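PDB 5XBN: Wss1p from Saccharomyces cerevisiae FostersO, which cleaves DNA-binding proteins as a DNA-dependent zinc metalloendopeptidase and takes part in repairing toxic DNA-protein cross-links such as trapped topoisomerase 1. Local coordinates for residues 29-34 with 48-52; 54-58 with 139-144; 63-67 with 117-121; 68-74 with 89-95; 73-77 with 96-100. One frame throughout, in Å; residues are numbered along the deposited sequence.

Interaction 1: residues 29-34 with 48-52; sequences IQKVAV and IKEIA
Strand 29-33 packs along residues 48-52 of helix 41-54, the two short axes 9.2 Å apart at closest and running at 146°, so the chain directions are roughly antiparallel. Ile29 meets the helix first: CB points toward it and, with chi1 m and chi2 t, CD1 reaches CB of Ala52 at 3.8 Å. The strand is irregular at Gln30, whose psi is near -35°. Val32 (chi1 m) makes the largest contribution, its CA 7.0 Å from that of Lys49. Its CB sits 4.0 Å from CG2 of Ile48, its CG2 3.7 Å from CG of Lys49, and its CG1 4.4 Å from CB of Ala52. Ala33 turns CB away, yet its O lies 3.9 Å from CD1 of Ile48, which is extended with both chi angles t. Val34, beyond the strand, brings CG1 to 3.7 Å from CG2 of Ile48. No hydrogen bond crosses this apolar helix-on-sheet packing. Strand 29-33 is an edge of the sheet, hydrogen-bonded to strand 66-72, while Ile51 faces helix 106-118.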
# COMPACT_ATOMS: atom_id res chain seq x y z
N ILE A 29 9.10 -6.25 2.33
CA ILE A 29 8.86 -5.86 0.95
C ILE A 29 10.19 -5.78 0.22
O ILE A 29 11.08 -5.04 0.62
CB ILE A 29 8.16 -4.50 0.87
CG1 ILE A 29 6.85 -4.54 1.65
CG2 ILE A 29 7.96 -4.10 -0.60
CD1 ILE A 29 6.13 -3.19 1.78
N GLN A 30 10.35 -6.55 -0.84
CA GLN A 30 11.68 -6.64 -1.45
C GLN A 30 12.04 -5.40 -2.28
O GLN A 30 13.20 -4.98 -2.32
CB GLN A 30 11.79 -7.90 -2.30
CG GLN A 30 11.73 -9.17 -1.50
CD GLN A 30 11.81 -10.40 -2.39
OE1 GLN A 30 12.70 -10.52 -3.23
NE2 GLN A 30 10.86 -11.31 -2.23
N LYS A 31 11.07 -4.81 -2.95
CA LYS A 31 11.36 -3.73 -3.89
C LYS A 31 10.18 -2.79 -4.01
O LYS A 31 9.04 -3.26 -4.05
CB LYS A 31 11.70 -4.32 -5.27
CG LYS A 31 12.05 -3.31 -6.35
CD LYS A 31 13.48 -2.84 -6.20
CE LYS A 31 14.01 -2.22 -7.49
NZ LYS A 31 13.26 -1.00 -7.90
N VAL A 32 10.44 -1.49 -4.06
CA VAL A 32 9.39 -0.54 -4.41
C VAL A 32 9.76 0.17 -5.71
O VAL A 32 10.94 0.29 -6.06
CB VAL A 32 9.12 0.50 -3.30
CG1 VAL A 32 8.82 -0.20 -2.00
CG2 VAL A 32 10.31 1.42 -3.14
N ALA A 33 8.76 0.61 -6.46
CA ALA A 33 9.03 1.39 -7.67
C ALA A 33 7.91 2.39 -7.89
O ALA A 33 6.80 2.18 -7.44
CB ALA A 33 9.17 0.47 -8.88
N VAL A 34 8.21 3.49 -8.58
CA VAL A 34 7.15 4.43 -8.94
C VAL A 34 7.23 4.75 -10.43
O VAL A 34 8.21 4.40 -11.09
CB VAL A 34 7.22 5.73 -8.12
CG1 VAL A 34 7.05 5.43 -6.63
CG2 VAL A 34 8.51 6.49 -8.38
N ILE A 48 5.72 6.20 -1.39
CA ILE A 48 5.49 4.76 -1.36
C ILE A 48 6.46 4.08 -0.39
O ILE A 48 6.13 3.08 0.24
CB ILE A 48 5.59 4.13 -2.79
CG1 ILE A 48 4.81 2.79 -2.84
CG2 ILE A 48 7.03 3.94 -3.21
CD1 ILE A 48 4.58 2.27 -4.26
N LYS A 49 7.64 4.67 -0.20
CA LYS A 49 8.57 4.13 0.79
C LYS A 49 8.08 4.41 2.20
O LYS A 49 8.35 3.62 3.10
CB LYS A 49 9.97 4.71 0.61
CG LYS A 49 10.67 4.13 -0.61
CD LYS A 49 12.12 4.57 -0.70
CE LYS A 49 12.78 3.93 -1.92
NZ LYS A 49 14.27 4.12 -1.96
N GLU A 50 7.39 5.53 2.38
CA GLU A 50 6.84 5.83 3.71
C GLU A 50 5.68 4.88 4.00
O GLU A 50 5.53 4.43 5.13
CB GLU A 50 6.40 7.29 3.81
CG GLU A 50 5.90 7.71 5.19
CD GLU A 50 6.97 7.64 6.29
OE1 GLU A 50 8.17 7.62 5.97
OE2 GLU A 50 6.59 7.62 7.48
N ILE A 51 4.87 4.58 2.99
CA ILE A 51 3.82 3.57 3.15
C ILE A 51 4.44 2.24 3.57
O ILE A 51 4.01 1.60 4.53
CB ILE A 51 3.01 3.38 1.85
CG1 ILE A 51 2.21 4.63 1.50
CG2 ILE A 51 2.07 2.15 1.96
CD1 ILE A 51 0.98 4.83 2.34
N ALA A 52 5.47 1.83 2.84
CA ALA A 52 6.19 0.58 3.11
C ALA A 52 6.72 0.54 4.53
O ALA A 52 6.59 -0.45 5.23
CB ALA A 52 7.32 0.39 2.12

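Interaction 2: residues 54-58 with 139-144; sequences KVSYL and RQWVIE
This is a mixed polar and apolar contact between the start of helix 56-62, with the joint just before it, and the C-terminal helix 127-145. Lys54 ends one helix and Val55 (phi/psi -91/9) breaks it, taking the N-cap position of the next. CA atoms come nearest at Leu58 and Gln140, 6.5 Å, and at Lys54 and Glu144, 7.3 Å. Gln140 (chi1 t, chi2 p) gives NE2 to O of Lys54 at 3.0 Å and to OE2 of Glu144 at 2.9 Å. Its OE1 accepts from a water that also donates to Lys54 O and accepts from Leu58 N, each 2.8 Å; the glutamine and this water thus satisfy polar backbone atoms at the helix-helix joint. Lys54 NZ forms a salt bridge with Glu144 OE1, a weak hydrogen bond at 3.3 Å. Beside these polar bonds, Ile143 CD1 packs 3.8 Å from both Tyr57 CD1 and Leu58 CB, and Leu58 CD1 lies 3.6 Å from Arg139 CG. Arg139 NH2 approaches the Tyr57 ring edge, 3.8 Å from CE1, while bridging to Glu61.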
# COMPACT_ATOMS: atom_id res chain seq x y z
N LYS A 54 5.70 2.38 7.11
CA LYS A 54 4.66 2.48 8.12
C LYS A 54 3.95 1.14 8.34
O LYS A 54 3.51 0.88 9.46
CB LYS A 54 3.66 3.56 7.76
CG LYS A 54 4.17 4.97 8.05
CD LYS A 54 3.14 6.02 7.68
CE LYS A 54 2.52 6.62 8.94
NZ LYS A 54 1.37 7.51 8.60
N VAL A 55 3.84 0.31 7.31
CA VAL A 55 3.17 -1.00 7.49
C VAL A 55 4.10 -2.14 7.87
O VAL A 55 3.67 -3.30 7.91
CB VAL A 55 2.42 -1.49 6.22
CG1 VAL A 55 1.28 -0.60 5.94
CG2 VAL A 55 3.35 -1.63 5.01
N SER A 56 5.35 -1.83 8.18
CA SER A 56 6.33 -2.89 8.40
C SER A 56 5.99 -3.76 9.61
O SER A 56 6.08 -5.00 9.59
CB SER A 56 7.73 -2.28 8.56
OG SER A 56 7.78 -1.40 9.67
N TYR A 57 5.56 -3.11 10.69
CA TYR A 57 5.29 -3.83 11.92
C TYR A 57 4.08 -4.75 11.76
O TYR A 57 4.09 -5.90 12.22
CB TYR A 57 5.05 -2.83 13.06
CG TYR A 57 5.14 -3.42 14.45
CD1 TYR A 57 4.02 -3.97 15.06
CD2 TYR A 57 6.33 -3.41 15.16
CE1 TYR A 57 4.08 -4.50 16.34
CE2 TYR A 57 6.41 -3.93 16.45
CZ TYR A 57 5.28 -4.48 17.03
OH TYR A 57 5.32 -5.00 18.31
N LEU A 58 3.05 -4.24 11.10
CA LEU A 58 1.82 -4.99 10.86
C LEU A 58 2.12 -6.21 9.99
O LEU A 58 1.63 -7.31 10.24
CB LEU A 58 0.76 -4.09 10.19
CG LEU A 58 -0.63 -4.69 9.93
CD1 LEU A 58 -1.37 -4.91 11.22
CD2 LEU A 58 -1.43 -3.79 9.01
N ARG A 139 -5.67 -2.23 13.81
CA ARG A 139 -4.36 -2.48 14.39
C ARG A 139 -3.33 -1.49 13.85
O ARG A 139 -2.48 -1.02 14.61
CB ARG A 139 -3.93 -3.91 14.10
CG ARG A 139 -2.56 -4.26 14.59
CD ARG A 139 -2.43 -4.03 16.07
NE ARG A 139 -1.12 -4.47 16.51
CZ ARG A 139 -0.54 -4.09 17.64
NH1 ARG A 139 -1.17 -3.26 18.46
NH2 ARG A 139 0.67 -4.55 17.94
N GLN A 140 -3.42 -1.15 12.57
CA GLN A 140 -2.45 -0.24 11.97
C GLN A 140 -2.49 1.12 12.67
O GLN A 140 -1.45 1.75 12.89
CB GLN A 140 -2.69 -0.07 10.47
CG GLN A 140 -1.74 0.94 9.81
CD GLN A 140 -0.27 0.52 9.87
OE1 GLN A 140 0.05 -0.66 10.05
NE2 GLN A 140 0.62 1.49 9.71
N TRP A 141 -3.69 1.57 13.03
CA TRP A 141 -3.80 2.85 13.73
C TRP A 141 -3.04 2.82 15.04
O TRP A 141 -2.31 3.76 15.36
CB TRP A 141 -5.26 3.21 14.02
CG TRP A 141 -5.37 4.39 14.97
CD1 TRP A 141 -5.50 4.34 16.33
CD2 TRP A 141 -5.33 5.78 14.62
NE1 TRP A 141 -5.56 5.62 16.85
CE2 TRP A 141 -5.46 6.51 15.82
CE3 TRP A 141 -5.22 6.46 13.41
CZ2 TRP A 141 -5.47 7.91 15.84
CZ3 TRP A 141 -5.23 7.85 13.43
CH2 TRP A 141 -5.36 8.56 14.64
N VAL A 142 -3.23 1.75 15.82
CA VAL A 142 -2.59 1.63 17.12
C VAL A 142 -1.09 1.57 16.97
O VAL A 142 -0.35 2.16 17.75
CB VAL A 142 -3.08 0.38 17.89
CG1 VAL A 142 -2.28 0.19 19.19
CG2 VAL A 142 -4.57 0.46 18.18
N ILE A 143 -0.63 0.82 15.97
CA ILE A 143 0.80 0.75 15.68
C ILE A 143 1.40 2.13 15.42
O ILE A 143 2.47 2.46 15.92
CB ILE A 143 1.07 -0.16 14.46
CG1 ILE A 143 0.82 -1.62 14.85
CG2 ILE A 143 2.48 0.04 13.95
CD1 ILE A 143 0.79 -2.61 13.65
N GLU A 144 0.70 2.94 14.64
CA GLU A 144 1.19 4.27 14.29
C GLU A 144 1.15 5.18 15.51
O GLU A 144 2.10 5.93 15.77
CB GLU A 144 0.38 4.88 13.16
CG GLU A 144 0.58 4.16 11.82
CD GLU A 144 -0.18 4.83 10.68
OE1 GLU A 144 -0.58 6.01 10.84
OE2 GLU A 144 -0.39 4.19 9.62
O HOH W 1 2.66 -1.45 10.79

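Interaction 3: residues 63-67 with 117-121; sequences HFKVT and LTHNL. With ZN (zinc ion), chain B.
Apolar packing carries most of this contact between the extended residues 64-66 of segment 63-67 and residues 117-121, which carry on from helix 106-118. Just before Phe64, His63 has positive phi and closes the preceding helix in a Schellman motif. Phe64 (phi/psi -83/139, chi1 m) covers the most surface: its ring edge lies against Leu121, CE1 to CD1 3.8 Å, and its CE2 is 4.1 Å from CB of Leu117. Val66 (chi1 t) adds CG2 against CD2 of Leu117 at 3.9 Å. The polar part is small. Leu117 O sits over one face of the Phe64 ring, 4.0 Å from CZ. Asn120 (chi1 m) gives ND2 to Lys65 O in a weak hydrogen bond of 3.1 Å, and a water accepts from both Lys65 N and Asn120 ND2 at 3.0 Å; Asn120 OD1 bonds to Asn83. NE2 of His119 holds zinc at 2.1 Å, with His115, His125 and a water at 2.0 Å, the HExxH site of a metallopeptidase. The mostly apolar contact thus holds segment 117-121 while leaving His119 to the zinc.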
# COMPACT_ATOMS: atom_id res chain seq x y z
N HIS A 63 2.80 -12.03 9.34
CA HIS A 63 3.64 -12.86 8.47
C HIS A 63 3.38 -12.58 6.99
O HIS A 63 3.47 -13.49 6.16
CB HIS A 63 3.41 -14.35 8.77
CG HIS A 63 3.35 -14.65 10.23
ND1 HIS A 63 4.38 -14.35 11.10
CD2 HIS A 63 2.38 -15.22 10.99
CE1 HIS A 63 4.05 -14.71 12.32
NE2 HIS A 63 2.85 -15.25 12.29
N PHE A 64 3.10 -11.32 6.66
CA PHE A 64 2.89 -10.91 5.28
C PHE A 64 4.22 -10.64 4.60
O PHE A 64 5.12 -10.03 5.19
CB PHE A 64 2.06 -9.62 5.20
CG PHE A 64 0.61 -9.78 5.57
CD1 PHE A 64 -0.05 -11.00 5.45
CD2 PHE A 64 -0.11 -8.68 6.03
CE1 PHE A 64 -1.40 -11.10 5.79
CE2 PHE A 64 -1.44 -8.78 6.36
CZ PHE A 64 -2.09 -9.98 6.25
N LYS A 65 4.32 -11.09 3.35
CA LYS A 65 5.47 -10.77 2.48
C LYS A 65 4.97 -10.21 1.16
O LYS A 65 3.97 -10.68 0.64
CB LYS A 65 6.32 -12.02 2.21
CG LYS A 65 7.01 -12.59 3.45
CD LYS A 65 8.12 -11.67 3.94
CE LYS A 65 8.89 -12.31 5.09
NZ LYS A 65 10.02 -11.45 5.54
N VAL A 66 5.67 -9.20 0.63
CA VAL A 66 5.38 -8.66 -0.70
C VAL A 66 6.69 -8.57 -1.48
O VAL A 66 7.70 -8.13 -0.93
CB VAL A 66 4.72 -7.26 -0.64
CG1 VAL A 66 4.59 -6.64 -2.05
CG2 VAL A 66 3.35 -7.35 0.03
N THR A 67 6.71 -9.00 -2.74
CA THR A 67 7.94 -8.91 -3.50
C THR A 67 8.10 -7.50 -4.07
O THR A 67 9.08 -6.83 -3.79
CB THR A 67 8.00 -9.96 -4.62
OG1 THR A 67 7.90 -11.27 -4.02
CG2 THR A 67 9.32 -9.86 -5.37
N LEU A 117 -3.19 -5.86 1.10
CA LEU A 117 -2.53 -6.85 1.95
C LEU A 117 -3.51 -7.95 2.36
O LEU A 117 -3.13 -9.11 2.48
CB LEU A 117 -1.94 -6.20 3.21
CG LEU A 117 -0.64 -5.44 2.94
CD1 LEU A 117 -0.24 -4.64 4.17
CD2 LEU A 117 0.47 -6.43 2.53
N THR A 118 -4.76 -7.58 2.58
CA THR A 118 -5.77 -8.57 2.95
C THR A 118 -5.89 -9.64 1.86
O THR A 118 -6.11 -10.81 2.15
CB THR A 118 -7.13 -7.89 3.22
OG1 THR A 118 -6.97 -6.90 4.25
CG2 THR A 118 -8.17 -8.90 3.67
N HIS A 119 -5.70 -9.23 0.60
CA HIS A 119 -5.73 -10.16 -0.53
C HIS A 119 -4.53 -11.12 -0.60
O HIS A 119 -4.53 -12.04 -1.42
CB HIS A 119 -5.83 -9.38 -1.86
CG HIS A 119 -7.19 -8.84 -2.16
ND1 HIS A 119 -8.34 -9.60 -2.04
CD2 HIS A 119 -7.60 -7.61 -2.57
CE1 HIS A 119 -9.39 -8.86 -2.38
NE2 HIS A 119 -8.96 -7.65 -2.71
N ASN A 120 -3.51 -10.91 0.23
CA ASN A 120 -2.48 -11.95 0.40
C ASN A 120 -3.10 -13.23 0.94
O ASN A 120 -2.61 -14.33 0.67
CB ASN A 120 -1.36 -11.49 1.35
CG ASN A 120 -0.32 -10.62 0.67
OD1 ASN A 120 -0.61 -9.93 -0.31
ND2 ASN A 120 0.91 -10.65 1.20
N LEU A 121 -4.18 -13.07 1.70
CA LEU A 121 -4.85 -14.20 2.35
C LEU A 121 -6.17 -14.57 1.70
O LEU A 121 -6.48 -15.76 1.54
CB LEU A 121 -5.13 -13.89 3.82
CG LEU A 121 -3.95 -13.77 4.78
CD1 LEU A 121 -4.44 -13.28 6.14
CD2 LEU A 121 -3.25 -15.10 4.91
ZN ZN B . -10.19 -6.10 -3.26
O HOH W 2 2.03 -12.97 2.69
O HOH W 3 -10.33 -5.57 -5.15

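Interaction 4: residues 68-74 with 89-95; sequences NLVEFYP and KIMLRLR
Strands 68-72 and 89-93 run parallel, axes 4.4 Å apart at closest with a signed crossing angle of -36°, with Asn68 beside Lys89, Leu69 beside Ile90, Val70 beside Met91 and Glu71 beside Leu92. Hydrogen bonds Ile90 N to Asn68 O (2.9 Å), Val70 N to Ile90 O (2.9 Å), Leu92 N to Val70 O (2.8 Å) and Phe72 N to Leu92 O (3.0 Å) form the ladder. On one face, Leu69 (chi1 t) wedges CD1 between Ile90 CG2 and Leu92 CD1, 3.8 Å from each. On the other, Met91, a selenomethionine, sets CB over the Phe72 ring, 3.7 Å from its centroid: a CH-pi contact, with SE obliquely 4.8 Å from that centroid in a Met-aromatic contact. Val70 CG2 fills the space against Met91 CG at 3.5 Å. Farther along, Arg93 slides its guanidinium over Pro74, and Arg93 NH2 hydrogen-bonds Pro74 O at 3.0 Å, its NE bonding to Leu79; Glu71 OE2 salt-bridges Arg95 NE at 2.9 Å, while Arg95 also bonds to Pro39. Ile90 touches Glu116, the probable catalytic residue, so this parallel pair backs the active-site helix, as in zincin-like peptidases.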
# COMPACT_ATOMS: atom_id res chain seq x y z
N ASN A 68 7.11 -7.06 -4.83
CA ASN A 68 7.11 -5.72 -5.42
C ASN A 68 5.94 -4.88 -4.94
O ASN A 68 4.80 -5.33 -5.02
CB ASN A 68 7.03 -5.78 -6.95
CG ASN A 68 8.23 -6.45 -7.56
OD1 ASN A 68 9.33 -5.90 -7.56
ND2 ASN A 68 8.04 -7.65 -8.10
N LEU A 69 6.22 -3.66 -4.48
CA LEU A 69 5.18 -2.68 -4.19
C LEU A 69 5.38 -1.52 -5.15
O LEU A 69 6.39 -0.83 -5.07
CB LEU A 69 5.25 -2.19 -2.74
CG LEU A 69 4.29 -1.05 -2.40
CD1 LEU A 69 2.86 -1.48 -2.61
CD2 LEU A 69 4.52 -0.58 -0.96
N VAL A 70 4.43 -1.29 -6.05
CA VAL A 70 4.68 -0.34 -7.12
C VAL A 70 3.49 0.60 -7.34
O VAL A 70 2.36 0.29 -6.97
CB VAL A 70 5.00 -1.07 -8.45
CG1 VAL A 70 6.23 -1.99 -8.32
CG2 VAL A 70 3.81 -1.87 -8.91
N GLU A 71 3.78 1.76 -7.93
CA GLU A 71 2.74 2.72 -8.32
C GLU A 71 2.13 2.34 -9.66
O GLU A 71 2.84 1.87 -10.55
CB GLU A 71 3.33 4.12 -8.43
CG GLU A 71 2.34 5.15 -8.93
CD GLU A 71 2.97 6.51 -9.15
OE1 GLU A 71 4.21 6.59 -9.25
OE2 GLU A 71 2.19 7.49 -9.22
N PHE A 72 0.83 2.53 -9.82
CA PHE A 72 0.24 2.50 -11.17
C PHE A 72 -0.78 3.62 -11.24
O PHE A 72 -1.01 4.31 -10.24
CB PHE A 72 -0.29 1.07 -11.52
CG PHE A 72 -1.58 0.65 -10.85
CD1 PHE A 72 -2.42 -0.29 -11.46
CD2 PHE A 72 -1.99 1.20 -9.66
CE1 PHE A 72 -3.60 -0.71 -10.84
CE2 PHE A 72 -3.18 0.81 -9.05
CZ PHE A 72 -3.97 -0.15 -9.63
N TYR A 73 -1.29 3.89 -12.44
CA TYR A 73 -2.18 5.02 -12.66
C TYR A 73 -3.13 4.65 -13.79
O TYR A 73 -3.00 5.15 -14.91
CB TYR A 73 -1.38 6.29 -13.00
CG TYR A 73 -2.17 7.56 -12.96
CD1 TYR A 73 -2.61 8.09 -11.75
CD2 TYR A 73 -2.48 8.25 -14.13
CE1 TYR A 73 -3.35 9.26 -11.71
CE2 TYR A 73 -3.22 9.42 -14.10
CZ TYR A 73 -3.65 9.92 -12.89
OH TYR A 73 -4.39 11.09 -12.85
N PRO A 74 -4.06 3.72 -13.52
CA PRO A 74 -4.86 3.14 -14.60
C PRO A 74 -5.88 4.12 -15.16
O PRO A 74 -6.33 5.02 -14.45
CB PRO A 74 -5.55 1.95 -13.93
CG PRO A 74 -5.58 2.28 -12.49
CD PRO A 74 -4.35 3.10 -12.22
N LYS A 89 3.05 -8.99 -6.36
CA LYS A 89 3.06 -7.57 -6.72
C LYS A 89 1.81 -6.90 -6.17
O LYS A 89 0.70 -7.38 -6.38
CB LYS A 89 3.14 -7.39 -8.24
CG LYS A 89 3.33 -5.93 -8.68
CD LYS A 89 3.29 -5.78 -10.20
CE LYS A 89 4.47 -6.43 -10.88
NZ LYS A 89 4.36 -6.33 -12.38
N ILE A 90 2.01 -5.81 -5.44
CA ILE A 90 0.88 -4.97 -5.07
C ILE A 90 1.06 -3.65 -5.78
O ILE A 90 2.14 -3.07 -5.72
CB ILE A 90 0.77 -4.76 -3.55
CG1 ILE A 90 0.22 -6.03 -2.92
CG2 ILE A 90 -0.18 -3.60 -3.25
CD1 ILE A 90 0.15 -5.96 -1.40
N MSE A 91 0.03 -3.23 -6.51
CA MSE A 91 0.04 -1.94 -7.19
C MSE A 91 -0.84 -0.96 -6.43
O MSE A 91 -1.92 -1.32 -5.97
CB MSE A 91 -0.42 -2.09 -8.65
CG MSE A 91 0.54 -2.96 -9.43
SE MSE A 91 0.12 -3.46 -11.29
CE MSE A 91 -1.25 -4.75 -10.92
N LEU A 92 -0.35 0.26 -6.27
CA LEU A 92 -1.10 1.32 -5.59
C LEU A 92 -1.21 2.55 -6.46
O LEU A 92 -0.21 3.00 -7.00
CB LEU A 92 -0.42 1.72 -4.28
CG LEU A 92 -0.27 0.74 -3.11
CD1 LEU A 92 0.49 1.43 -1.96
CD2 LEU A 92 -1.64 0.27 -2.66
N ARG A 93 -2.41 3.10 -6.58
CA ARG A 93 -2.58 4.43 -7.15
C ARG A 93 -2.15 5.46 -6.11
O ARG A 93 -2.65 5.45 -4.99
CB ARG A 93 -4.03 4.68 -7.56
CG ARG A 93 -4.24 6.06 -8.17
CD ARG A 93 -5.73 6.37 -8.33
NE ARG A 93 -6.37 5.58 -9.38
CZ ARG A 93 -6.36 5.90 -10.67
NH1 ARG A 93 -5.72 6.99 -11.08
NH2 ARG A 93 -6.98 5.13 -11.55
N LEU A 94 -1.20 6.32 -6.48
CA LEU A 94 -0.70 7.36 -5.57
C LEU A 94 -1.26 8.74 -5.90
O LEU A 94 -1.23 9.64 -5.07
CB LEU A 94 0.83 7.44 -5.64
CG LEU A 94 1.64 6.19 -5.28
CD1 LEU A 94 3.11 6.53 -5.37
CD2 LEU A 94 1.29 5.67 -3.89
N ARG A 95 -1.77 8.88 -7.11
CA ARG A 95 -2.15 10.19 -7.64
C ARG A 95 -3.64 10.31 -7.93
O ARG A 95 -4.28 9.34 -8.32
CB ARG A 95 -1.35 10.46 -8.92
CG ARG A 95 0.14 10.52 -8.71
CD ARG A 95 0.87 10.40 -10.03
NE ARG A 95 2.31 10.28 -9.84
CZ ARG A 95 3.13 11.31 -9.74
NH1 ARG A 95 2.66 12.55 -9.83
NH2 ARG A 95 4.43 11.11 -9.54
O HOH W 4 -0.46 6.87 -9.16
O HOH W 5 5.72 8.80 -9.95
O HOH W 6 -6.50 7.87 -13.65

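Interaction 5: residues 73-77 with 96-100; sequences YPRDQ and CSTDE
Neither segment is regular helix or strand: 73-77 leaves its strand through Tyr73 (phi/psi -150/71) and Pro74 (-72/152), while 96-100 folds into a type I beta turn from Cys96 to Asp99, closed by Asp99 N to Cys96 O at 3.1 Å. The backbones come nearest at Gln77 and Ser97, CA to CA 5.7 Å. Both loops follow neighbouring parallel strands of the sheet, 66-72 and 89-96, so the contact joins the two exits at one end of that sheet, on the surface and away from the zinc site. Tyr73 does most of the work. Its CA-to-CB bond points toward the turn, and with chi1 t the ring carries OH to Cys96 O, donating at 2.6 Å to the same carbonyl that closes the turn. Glu100 CG rests obliquely by the ring, 3.5 Å from Tyr73 CE2, while its carboxylate bridges to Lys38. Farther out on the surface, Gln77 (chi1 m, chi2 t) extends along the turn: OE1 lies 3.5 Å from Ser97 OG and 3.7 Å from Thr98 CG2, a loose contact at the solvent edge.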
# COMPACT_ATOMS: atom_id res chain seq x y z
N TYR A 73 -1.29 3.89 -12.44
CA TYR A 73 -2.18 5.02 -12.66
C TYR A 73 -3.13 4.65 -13.79
O TYR A 73 -3.00 5.15 -14.91
CB TYR A 73 -1.38 6.29 -13.00
CG TYR A 73 -2.17 7.56 -12.96
CD1 TYR A 73 -2.61 8.09 -11.75
CD2 TYR A 73 -2.48 8.25 -14.13
CE1 TYR A 73 -3.35 9.26 -11.71
CE2 TYR A 73 -3.22 9.42 -14.10
CZ TYR A 73 -3.65 9.92 -12.89
OH TYR A 73 -4.39 11.09 -12.85
N PRO A 74 -4.06 3.72 -13.52
CA PRO A 74 -4.86 3.14 -14.60
C PRO A 74 -5.88 4.12 -15.16
O PRO A 74 -6.33 5.02 -14.45
CB PRO A 74 -5.55 1.95 -13.93
CG PRO A 74 -5.58 2.28 -12.49
CD PRO A 74 -4.35 3.10 -12.22
N ARG A 75 -6.23 3.95 -16.44
CA ARG A 75 -7.26 4.78 -17.07
C ARG A 75 -8.58 4.62 -16.33
O ARG A 75 -9.33 5.58 -16.15
CB ARG A 75 -7.43 4.41 -18.54
CG ARG A 75 -6.43 5.10 -19.45
CD ARG A 75 -6.69 6.60 -19.48
NE ARG A 75 -7.89 6.94 -20.24
CZ ARG A 75 -8.35 8.17 -20.39
NH1 ARG A 75 -7.70 9.19 -19.83
NH2 ARG A 75 -9.45 8.40 -21.10
N ASP A 76 -8.85 3.39 -15.90
CA ASP A 76 -10.01 3.07 -15.08
C ASP A 76 -9.91 3.81 -13.75
O ASP A 76 -9.12 3.42 -12.89
CB ASP A 76 -10.10 1.55 -14.87
CG ASP A 76 -11.32 1.14 -14.05
OD1 ASP A 76 -12.01 2.02 -13.51
OD2 ASP A 76 -11.57 -0.08 -13.95
N GLN A 77 -10.71 4.86 -13.58
CA GLN A 77 -10.56 5.75 -12.43
C GLN A 77 -11.06 5.16 -11.11
O GLN A 77 -10.74 5.69 -10.05
CB GLN A 77 -11.27 7.08 -12.71
CG GLN A 77 -10.69 7.83 -13.90
CD GLN A 77 -11.29 9.22 -14.10
OE1 GLN A 77 -11.79 9.84 -13.15
NE2 GLN A 77 -11.24 9.71 -15.33
N CYS A 96 -4.19 11.52 -7.76
CA CYS A 96 -5.59 11.77 -8.09
C CYS A 96 -5.90 11.44 -9.55
O CYS A 96 -5.14 11.80 -10.46
CB CYS A 96 -5.96 13.23 -7.80
SG CYS A 96 -6.41 13.54 -6.08
N SER A 97 -7.02 10.76 -9.77
CA SER A 97 -7.35 10.23 -11.09
C SER A 97 -7.82 11.31 -12.06
O SER A 97 -7.95 11.06 -13.25
CB SER A 97 -8.42 9.14 -10.97
OG SER A 97 -9.61 9.66 -10.41
N THR A 98 -8.07 12.51 -11.54
CA THR A 98 -8.44 13.65 -12.38
C THR A 98 -7.37 14.73 -12.38
O THR A 98 -7.58 15.82 -12.92
CB THR A 98 -9.78 14.29 -11.95
OG1 THR A 98 -9.67 14.74 -10.59
CG2 THR A 98 -10.92 13.30 -12.07
N ASP A 99 -6.22 14.45 -11.77
CA ASP A 99 -5.07 15.34 -11.84
C ASP A 99 -3.78 14.65 -11.39
O ASP A 99 -3.52 14.52 -10.19
CB ASP A 99 -5.30 16.60 -10.98
CG ASP A 99 -4.12 17.55 -11.00
OD1 ASP A 99 -3.23 17.39 -11.87
OD2 ASP A 99 -4.07 18.46 -10.16
N GLU A 100 -2.99 14.23 -12.37
CA GLU A 100 -1.70 13.58 -12.15
C GLU A 100 -0.78 14.29 -11.15
O GLU A 100 0.04 13.64 -10.51
CB GLU A 100 -0.93 13.46 -13.46
CG GLU A 100 -1.43 12.43 -14.43
CD GLU A 100 -0.55 12.38 -15.66
OE1 GLU A 100 0.33 13.26 -15.77
OE2 GLU A 100 -0.74 11.48 -16.50

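Overall arrangement
Interactions 1, 3 and 4 all meet the same mixed sheet, and 3 and 4 share strand 66-72. The centres of interactions 1 and 4 are about 10 Å apart. Strands 29-33 and 66-72 are neighbours, so these two join through backbone pairs such as Lys31 O with Leu69 N, 2.9 Å. Interactions 3 and 4 meet at Ile90, packed on Val66 and Leu117. Interaction 5 continues 4 outward, sharing Tyr73 and Pro74. Along the chain, 1 closes before 2 opens, and 3, 4 and 5 are nested inside the loop closed by 2. Interaction 2 lies about 27 Å from interaction 5, centre to centre, across the chain's centre. Helix 106-118, which carries His115, packs against the sheet near interactions 3 and 4; helix 127-145 also touches it.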